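Local coordinates for protein putative phosphohydrolase (Shewanella amazonensis, PDB 3M1T) that is of unproven function, but carries an HDOD domain of the HD phosphodiesterase clan and may act as a phosphohydrolase or in signal transduction, at residues R236-A241 with L253-A257; G141-I145 with Y176-G182; I116-A121 with M217-A221. Where two conformers were deposited one is given. Residue numbers count along the deposited sequence, not the author numbering.

Contact 1 (R236-A241 with L253-A257)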
loop_
_atom_site.group_PDB
_atom_site.type_symbol
_atom_site.label_atom_id
_atom_site.label_comp_id
_atom_site.label_asym_id
_atom_site.label_seq_id
_atom_site.Cartn_x
_atom_site.Cartn_y
_atom_site.Cartn_z
ATOM N N ARG A 236 -7.351 23.807 1.146
ATOM C CA ARG A 236 -6.521 22.592 1.073
ATOM C C ARG A 236 -5.021 22.788 0.803
ATOM O O ARG A 236 -4.209 22.002 1.237
ATOM C CB ARG A 236 -7.053 21.611 0.027
ATOM C CG ARG A 236 -8.477 21.189 0.258
ATOM C CD ARG A 236 -8.953 20.349 -0.930
ATOM N NE ARG A 236 -10.322 19.846 -0.740
ATOM C CZ ARG A 236 -11.240 19.691 -1.694
ATOM N NH1 ARG A 236 -11.005 20.009 -2.962
ATOM N NH2 ARG A 236 -12.435 19.206 -1.374
ATOM N N THR A 237 -4.648 23.783 0.021
ATOM C CA THR A 237 -3.187 23.913 -0.292
ATOM C C THR A 237 -2.385 24.268 0.974
ATOM O O THR A 237 -1.287 23.791 1.130
ATOM C CB THR A 237 -2.909 24.957 -1.379
ATOM O OG1 THR A 237 -3.590 24.518 -2.578
ATOM C CG2 THR A 237 -1.401 25.120 -1.652
ATOM N N SER A 238 -2.930 25.095 1.867
ATOM C CA SER A 238 -2.247 25.421 3.114
ATOM C C SER A 238 -2.185 24.193 4.014
ATOM O O SER A 238 -1.225 24.029 4.763
ATOM C CB SER A 238 -2.902 26.560 3.874
ATOM O OG SER A 238 -4.275 26.375 4.136
ATOM N N TRP A 239 -3.219 23.349 3.950
ATOM C CA TRP A 239 -3.183 22.061 4.659
ATOM C C TRP A 239 -2.079 21.171 4.108
ATOM O O TRP A 239 -1.274 20.650 4.863
ATOM C CB TRP A 239 -4.569 21.423 4.506
ATOM C CG TRP A 239 -4.747 20.024 4.946
ATOM C CD1 TRP A 239 -4.518 19.508 6.179
ATOM C CD2 TRP A 239 -5.266 18.966 4.137
ATOM N NE1 TRP A 239 -4.848 18.135 6.181
ATOM C CE2 TRP A 239 -5.308 17.796 4.934
ATOM C CE3 TRP A 239 -5.682 18.885 2.800
ATOM C CZ2 TRP A 239 -5.823 16.599 4.453
ATOM C CZ3 TRP A 239 -6.174 17.682 2.312
ATOM C CH2 TRP A 239 -6.216 16.549 3.130
ATOM N N LEU A 240 -2.031 21.042 2.793
ATOM C CA LEU A 240 -1.021 20.228 2.153
ATOM C C LEU A 240 0.371 20.734 2.481
ATOM O O LEU A 240 1.276 19.949 2.694
ATOM C CB LEU A 240 -1.257 20.173 0.639
ATOM C CG LEU A 240 -2.534 19.435 0.207
ATOM C CD1 LEU A 240 -2.824 19.678 -1.269
ATOM C CD2 LEU A 240 -2.462 17.924 0.501
ATOM N N ALA A 241 0.523 22.073 2.508
ATOM C CA ALA A 241 1.816 22.683 2.858
ATOM C C ALA A 241 2.288 22.224 4.251
ATOM O O ALA A 241 3.454 21.919 4.431
ATOM C CB ALA A 241 1.785 24.230 2.791
ATOM N N LEU A 253 3.648 21.766 -4.596
ATOM C CA LEU A 253 2.275 21.978 -4.225
ATOM C C LEU A 253 1.424 22.587 -5.340
ATOM O O LEU A 253 0.209 22.697 -5.194
ATOM C CB LEU A 253 2.199 22.944 -3.047
ATOM C CG LEU A 253 2.863 22.485 -1.760
ATOM C CD1 LEU A 253 2.870 23.615 -0.747
ATOM C CD2 LEU A 253 2.201 21.231 -1.231
ATOM N N GLY A 254 2.062 23.031 -6.417
ATOM C CA GLY A 254 1.357 23.734 -7.487
ATOM C C GLY A 254 0.366 22.843 -8.215
ATOM O O GLY A 254 0.756 21.829 -8.790
ATOM N N GLY A 255 -0.916 23.177 -8.108
ATOM C CA GLY A 255 -1.983 22.346 -8.665
ATOM C C GLY A 255 -2.266 21.056 -7.922
ATOM O O GLY A 255 -3.092 20.284 -8.357
ATOM N N LEU A 256 -1.630 20.825 -6.778
ATOM C CA LEU A 256 -1.752 19.519 -6.121
ATOM C C LEU A 256 -3.138 19.308 -5.534
ATOM O O LEU A 256 -3.749 18.231 -5.697
ATOM C CB LEU A 256 -0.699 19.354 -5.036
ATOM C CG LEU A 256 -0.711 18.055 -4.247
ATOM C CD1 LEU A 256 -0.560 16.789 -5.118
ATOM C CD2 LEU A 256 0.418 18.073 -3.175
ATOM N N ALA A 257 -3.632 20.309 -4.811
ATOM C CA ALA A 257 -4.975 20.199 -4.262
ATOM C C ALA A 257 -6.007 19.912 -5.352
ATOM O O ALA A 257 -6.899 19.065 -5.160
ATOM C CB ALA A 257 -5.394 21.468 -3.450
HETATM O O HOH W 1 -9.059 21.323 -4.229
HETATM O O HOH W 2 -2.411 22.841 -4.303
#

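Contact 2 (G141-I145 with Y176-G182)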
loop_
_atom_site.group_PDB
_atom_site.type_symbol
_atom_site.label_atom_id
_atom_site.label_comp_id
_atom_site.label_asym_id
_atom_site.label_seq_id
_atom_site.Cartn_x
_atom_site.Cartn_y
_atom_site.Cartn_z
ATOM N N GLY A 141 0.276 -4.737 7.692
ATOM C CA GLY A 141 0.700 -5.067 9.049
ATOM C C GLY A 141 -0.435 -4.907 10.055
ATOM O O GLY A 141 -0.469 -5.669 11.012
ATOM N N GLU A 142 -1.322 -3.946 9.841
ATOM C CA GLU A 142 -2.527 -3.782 10.682
ATOM C C GLU A 142 -3.286 -5.125 10.744
ATOM O O GLU A 142 -3.618 -5.677 11.816
ATOM C CB GLU A 142 -3.407 -2.683 10.052
ATOM C CG GLU A 142 -4.484 -2.087 10.940
ATOM C CD GLU A 142 -5.131 -0.831 10.350
ATOM O OE1 GLU A 142 -4.784 -0.392 9.225
ATOM O OE2 GLU A 142 -6.011 -0.272 11.032
ATOM N N LEU A 143 -3.538 -5.668 9.565
ATOM C CA LEU A 143 -4.249 -6.950 9.426
ATOM C C LEU A 143 -3.503 -8.117 10.066
ATOM O O LEU A 143 -4.094 -8.978 10.719
ATOM C CB LEU A 143 -4.555 -7.221 7.944
ATOM C CG LEU A 143 -5.340 -6.102 7.264
ATOM C CD1 LEU A 143 -5.559 -6.451 5.821
ATOM C CD2 LEU A 143 -6.716 -5.779 7.990
ATOM N N LEU A 144 -2.179 -8.148 9.896
ATOM C CA LEU A 144 -1.402 -9.243 10.418
ATOM C C LEU A 144 -1.515 -9.248 11.963
ATOM O O LEU A 144 -1.536 -10.333 12.537
ATOM C CB LEU A 144 0.083 -9.067 10.028
ATOM C CG LEU A 144 0.436 -9.272 8.577
ATOM C CD1 LEU A 144 1.955 -9.082 8.435
ATOM C CD2 LEU A 144 0.093 -10.710 8.114
ATOM N N ILE A 145 -1.467 -8.084 12.589
ATOM C CA ILE A 145 -1.559 -8.008 14.063
ATOM C C ILE A 145 -2.909 -8.509 14.575
ATOM O O ILE A 145 -2.994 -9.285 15.552
ATOM C CB ILE A 145 -1.198 -6.656 14.592
ATOM C CG1 ILE A 145 0.306 -6.366 14.358
ATOM C CG2 ILE A 145 -1.570 -6.529 16.127
ATOM C CD1 ILE A 145 0.684 -5.031 14.710
ATOM N N TYR A 176 7.083 -4.745 18.574
ATOM C CA TYR A 176 7.207 -4.174 17.250
ATOM C C TYR A 176 5.882 -3.526 16.922
ATOM O O TYR A 176 4.897 -3.758 17.672
ATOM C CB TYR A 176 7.542 -5.301 16.219
ATOM C CG TYR A 176 6.545 -6.409 16.183
ATOM C CD1 TYR A 176 5.358 -6.246 15.501
ATOM C CD2 TYR A 176 6.697 -7.558 16.940
ATOM C CE1 TYR A 176 4.435 -7.224 15.522
ATOM C CE2 TYR A 176 5.764 -8.589 16.935
ATOM C CZ TYR A 176 4.604 -8.389 16.253
ATOM O OH TYR A 176 3.651 -9.384 16.281
ATOM N N ASP A 177 5.828 -2.730 15.851
ATOM C CA ASP A 177 4.563 -2.113 15.445
ATOM C C ASP A 177 4.099 -2.566 14.067
ATOM O O ASP A 177 4.741 -3.418 13.397
ATOM C CB ASP A 177 4.559 -0.602 15.531
ATOM C CG ASP A 177 5.533 0.073 14.603
ATOM O OD1 ASP A 177 5.815 -0.444 13.515
ATOM O OD2 ASP A 177 6.055 1.164 14.984
ATOM N N ASN A 178 2.923 -2.072 13.702
ATOM C CA ASN A 178 2.296 -2.546 12.459
ATOM C C ASN A 178 3.102 -2.180 11.181
ATOM O O ASN A 178 3.048 -2.917 10.182
ATOM C CB ASN A 178 0.858 -2.061 12.373
ATOM C CG ASN A 178 0.761 -0.603 12.137
ATOM O OD1 ASN A 178 0.756 -0.176 11.021
ATOM N ND2 ASN A 178 0.690 0.223 13.239
ATOM N N ALA A 179 3.856 -1.101 11.232
ATOM C CA ALA A 179 4.674 -0.670 10.123
ATOM C C ALA A 179 5.841 -1.663 9.963
ATOM O O ALA A 179 6.205 -2.077 8.834
ATOM C CB ALA A 179 5.174 0.788 10.252
ATOM N N GLU A 180 6.431 -2.061 11.083
ATOM C CA GLU A 180 7.573 -2.977 11.090
ATOM C C GLU A 180 7.158 -4.362 10.588
ATOM O O GLU A 180 7.864 -4.986 9.752
ATOM C CB GLU A 180 8.161 -3.072 12.468
ATOM C CG GLU A 180 8.914 -1.830 12.842
ATOM C CD GLU A 180 9.475 -1.882 14.238
ATOM O OE1 GLU A 180 8.881 -2.521 15.147
ATOM O OE2 GLU A 180 10.552 -1.263 14.404
ATOM N N ILE A 181 6.022 -4.902 11.067
ATOM C CA ILE A 181 5.607 -6.228 10.641
ATOM C C ILE A 181 5.095 -6.192 9.195
ATOM O O ILE A 181 5.326 -7.161 8.468
ATOM C CB ILE A 181 4.631 -6.955 11.623
ATOM C CG1 ILE A 181 4.702 -8.457 11.366
ATOM C CG2 ILE A 181 3.232 -6.310 11.614
ATOM C CD1 ILE A 181 3.901 -9.290 12.414
ATOM N N GLY A 182 4.469 -5.109 8.760
ATOM C CA GLY A 182 4.112 -4.937 7.355
ATOM C C GLY A 182 5.358 -4.900 6.469
ATOM O O GLY A 182 5.375 -5.495 5.372
HETATM O O HOH W 3 1.903 -2.444 7.404
#

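Contact 3 (I116-A121 with M217-A221)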
loop_
_atom_site.group_PDB
_atom_site.type_symbol
_atom_site.label_atom_id
_atom_site.label_comp_id
_atom_site.label_asym_id
_atom_site.label_seq_id
_atom_site.Cartn_x
_atom_site.Cartn_y
_atom_site.Cartn_z
ATOM N N ILE A 116 -2.685 8.516 -4.369
ATOM C CA ILE A 116 -2.053 9.738 -3.896
ATOM C C ILE A 116 -0.532 9.624 -3.970
ATOM O O ILE A 116 0.147 10.485 -4.529
ATOM C CB ILE A 116 -2.510 10.146 -2.471
ATOM C CG1 ILE A 116 -4.011 10.458 -2.422
ATOM C CG2 ILE A 116 -1.682 11.380 -1.959
ATOM C CD1 ILE A 116 -4.583 10.374 -1.005
ATOM N N CYS A 117 0.024 8.504 -3.481
ATOM C CA CYS A 117 1.471 8.331 -3.550
ATOM C C CYS A 117 2.019 8.410 -5.001
ATOM O O CYS A 117 3.068 8.964 -5.271
ATOM C CB CYS A 117 1.849 6.960 -2.982
ATOM S SG CYS A 117 1.766 6.831 -1.200
ATOM N N GLN A 118 1.321 7.780 -5.926
ATOM C CA GLN A 118 1.705 7.800 -7.319
ATOM C C GLN A 118 1.842 9.224 -7.876
ATOM O O GLN A 118 2.759 9.519 -8.651
ATOM C CB GLN A 118 0.677 6.999 -8.125
ATOM C CG GLN A 118 1.107 6.652 -9.519
ATOM C CD GLN A 118 0.140 5.689 -10.197
ATOM O OE1 GLN A 118 -1.061 5.961 -10.294
ATOM N NE2 GLN A 118 0.667 4.550 -10.674
ATOM N N GLU A 119 0.898 10.092 -7.507
ATOM C CA GLU A 119 0.919 11.490 -7.895
ATOM C C GLU A 119 2.099 12.219 -7.238
ATOM O O GLU A 119 2.781 13.014 -7.872
ATOM C CB GLU A 119 -0.382 12.171 -7.465
ATOM C CG GLU A 119 -0.438 13.663 -7.770
ATOM C CD GLU A 119 -0.269 14.015 -9.247
ATOM O OE1 GLU A 119 -0.653 13.184 -10.120
ATOM O OE2 GLU A 119 0.187 15.151 -9.516
ATOM N N LEU A 120 2.324 11.946 -5.959
ATOM C CA LEU A 120 3.483 12.551 -5.285
ATOM C C LEU A 120 4.790 12.161 -5.979
ATOM O O LEU A 120 5.681 12.989 -6.146
ATOM C CB LEU A 120 3.534 12.158 -3.801
ATOM C CG LEU A 120 2.313 12.494 -2.967
ATOM C CD1 LEU A 120 2.453 12.050 -1.509
ATOM C CD2 LEU A 120 1.945 13.991 -3.043
ATOM N N ALA A 121 4.914 10.878 -6.350
ATOM C CA ALA A 121 6.109 10.388 -7.045
ATOM C C ALA A 121 6.354 11.094 -8.376
ATOM O O ALA A 121 7.490 11.412 -8.762
ATOM C CB ALA A 121 5.987 8.858 -7.296
HETATM N N MSE A 217 6.334 9.938 1.350
HETATM C CA MSE A 217 5.101 9.885 0.518
HETATM C C MSE A 217 3.981 9.193 1.257
HETATM O O MSE A 217 2.804 9.650 1.234
HETATM C CB MSE A 217 5.342 9.164 -0.826
HETATM C CG MSE A 217 6.171 9.970 -1.826
HETATM SE SE MSE A 217 6.434 9.035 -3.443
HETATM C CE MSE A 217 8.326 8.632 -3.335
ATOM N N LEU A 218 4.263 8.020 1.866
ATOM C CA LEU A 218 3.247 7.323 2.620
ATOM C C LEU A 218 2.697 8.201 3.735
ATOM O O LEU A 218 1.464 8.313 3.930
ATOM C CB LEU A 218 3.705 5.990 3.214
ATOM C CG LEU A 218 3.819 4.817 2.291
ATOM C CD1 LEU A 218 4.421 3.671 3.142
ATOM C CD2 LEU A 218 2.447 4.465 1.660
ATOM N N ALA A 219 3.593 8.836 4.468
ATOM C CA ALA A 219 3.143 9.672 5.605
ATOM C C ALA A 219 2.169 10.763 5.132
ATOM O O ALA A 219 1.094 10.979 5.737
ATOM C CB ALA A 219 4.330 10.267 6.310
HETATM N N MSE A 220 2.548 11.425 4.052
HETATM C CA MSE A 220 1.759 12.501 3.467
HETATM C C MSE A 220 0.421 11.991 2.929
HETATM O O MSE A 220 -0.660 12.499 3.259
HETATM C CB MSE A 220 2.564 13.221 2.407
HETATM C CG MSE A 220 1.757 14.268 1.655
HETATM SE SE MSE A 220 2.953 15.630 0.982
HETATM C CE MSE A 220 1.585 16.981 0.523
ATOM N N ALA A 221 0.488 10.904 2.150
ATOM C CA ALA A 221 -0.681 10.316 1.488
ATOM C C ALA A 221 -1.680 9.799 2.533
ATOM O O ALA A 221 -2.900 9.962 2.390
ATOM C CB ALA A 221 -0.229 9.199 0.525
#

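Contact 1 (R236-A241 with L253-A257)
Leu240 fills the centre of this contact. With chi1 m and chi2 t it extends towards the turn that leads into the second helix, where its CD1 lies 4.0 Å from Leu256 CG and 3.8 Å from Ala257 CB, and its CB lies 4.1 Å from Leu253 CD2. Leu253 adopts the same m, t rotamer and passes its other methyl, CD1, to Ala241 CB at 3.8 Å. Thr237, with chi1 m, brings OG1 to 3.6 Å from Ala257 CB and 2.7 Å from water 2. That water donates to Leu253 O (2.8 Å) and accepts from Ala257 N (2.9 Å), tying the threonine to the turn at Leu253 and to the start of the helix, with Gly255 at the N-cap position. No direct hydrogen bond joins the segments. Arg236 is nearly extended beyond CB, with its CB 3.9 Å from Ala257 CB; its NH1 gives a 2.7 Å bond to water 1, which donates weakly to Ala257 O at 3.3 Å. Helices 236-247 and 256-263 thus pack across a short connection. Helix 213-227 lies beside both, with Ile224 against Leu240 and Met220 against Leu256, while Leu256 also touches Glu119 and Arg123 of helix 103-124.

Contact 2 (G141-I145 with Y176-G182)
At Gly141 helices 140-148 and 178-188 cross; their segments 141-145 and 178-182 lie at 98°, with axes 8.0 Å apart. Its CA lies only 3.8 Å from both Gly182 CA and Gly182 N, and makes a CA-H...O contact with Asn178 O at 3.4 Å. A beta carbon on Gly141 would clash with Asn178 O and Gly182 N, so the bare backbone permits what this contact is: a near-perpendicular, glycine-to-glycine helix crossing within the HDOD family region. Water 3 adds a polar link, accepting from Gly141 N (2.8 Å) and donating to Asn178 O (3.0 Å). Next, Glu142 presents its backbone N to Asn178 CB at 3.8 Å. Leu144 CD1 rests 4.1 Å from Ile181 CG1. Ile145 reaches farther: its CD1 lies 3.7 Å from Asn178 CA, and its CG1 meets Ile181 CG2 at 4.0 Å and the edge of the Tyr176 ring, at CE1, at 4.4 Å. The start of the opposing helix is fixed by a capping box, in which Glu180 N donates to Asp177 OD1 (3.0 Å) and Asp177 N to Glu180 OE1 (3.1 Å). Helix 166-174 flanks the junction: Glu170 accepts from Asn178 ND2 and, with Leu174, touches Ile145, while Lys171 forms a salt bridge with Glu180. Leu7 of helix 5-8 packs on Tyr176 and Ile181.

Contact 3 (I116-A121 with M217-A221)
Helices 116-121 and 217-221 cross at 126°, obliquely and more antiparallel than parallel, their axes 9.2 Å apart at closest approach. The backbones come nearest at the CA atoms of Ile116 and Ala221, 5.6 Å apart, and those of Cys117 and Met217, 5.7 Å apart. Where they come closest one residue is small: Ala221 CB lies 3.6 Å from Ile116 CG2 and 3.5 Å from Cys117 SG, which also meets Leu218 CD2 at 3.8 Å. Farther along, Met217, modelled as selenomethionine, lays its side chain across the other helix, with SE 3.9 Å from Ala121 CB and CG 4.0 Å from Leu120 CB. Leu120 CD1 reaches Met220 CG at 3.9 Å, beside Met217 and Ala221. No hydrogen bond crosses the interface, and every touching residue is buried. Such apolar helix-helix packing is characteristic of an all-helical core; here it joins helix 103-124, within the HDOD family region, to helix 213-227 from the C-terminal part of the chain.

In the fold
Contacts 1 and 3 form one continuous region, their centres 13 Å apart. Met220 bridges them: its CE lies 3.7 Å from Leu240 O and 4.0 Å from Leu256 CD2. Leu256 CD1 also approaches Glu119 CG at 4.1 Å and Leu120 CD2 at 4.3 Å. Contact 3 thus carries the apolar core outwards into the pair of helices 236-247 and 256-263; the centre of contact 1 lies about 22 Å from the centre of the chain. Contact 2 is separate, its nearest atoms about 8 Å from contact 3 and about 18 Å from contact 1, yet in sequence it is nested inside the loop that contact 3 closes. None of the three contacts includes a ligand or metal in the given coordinates.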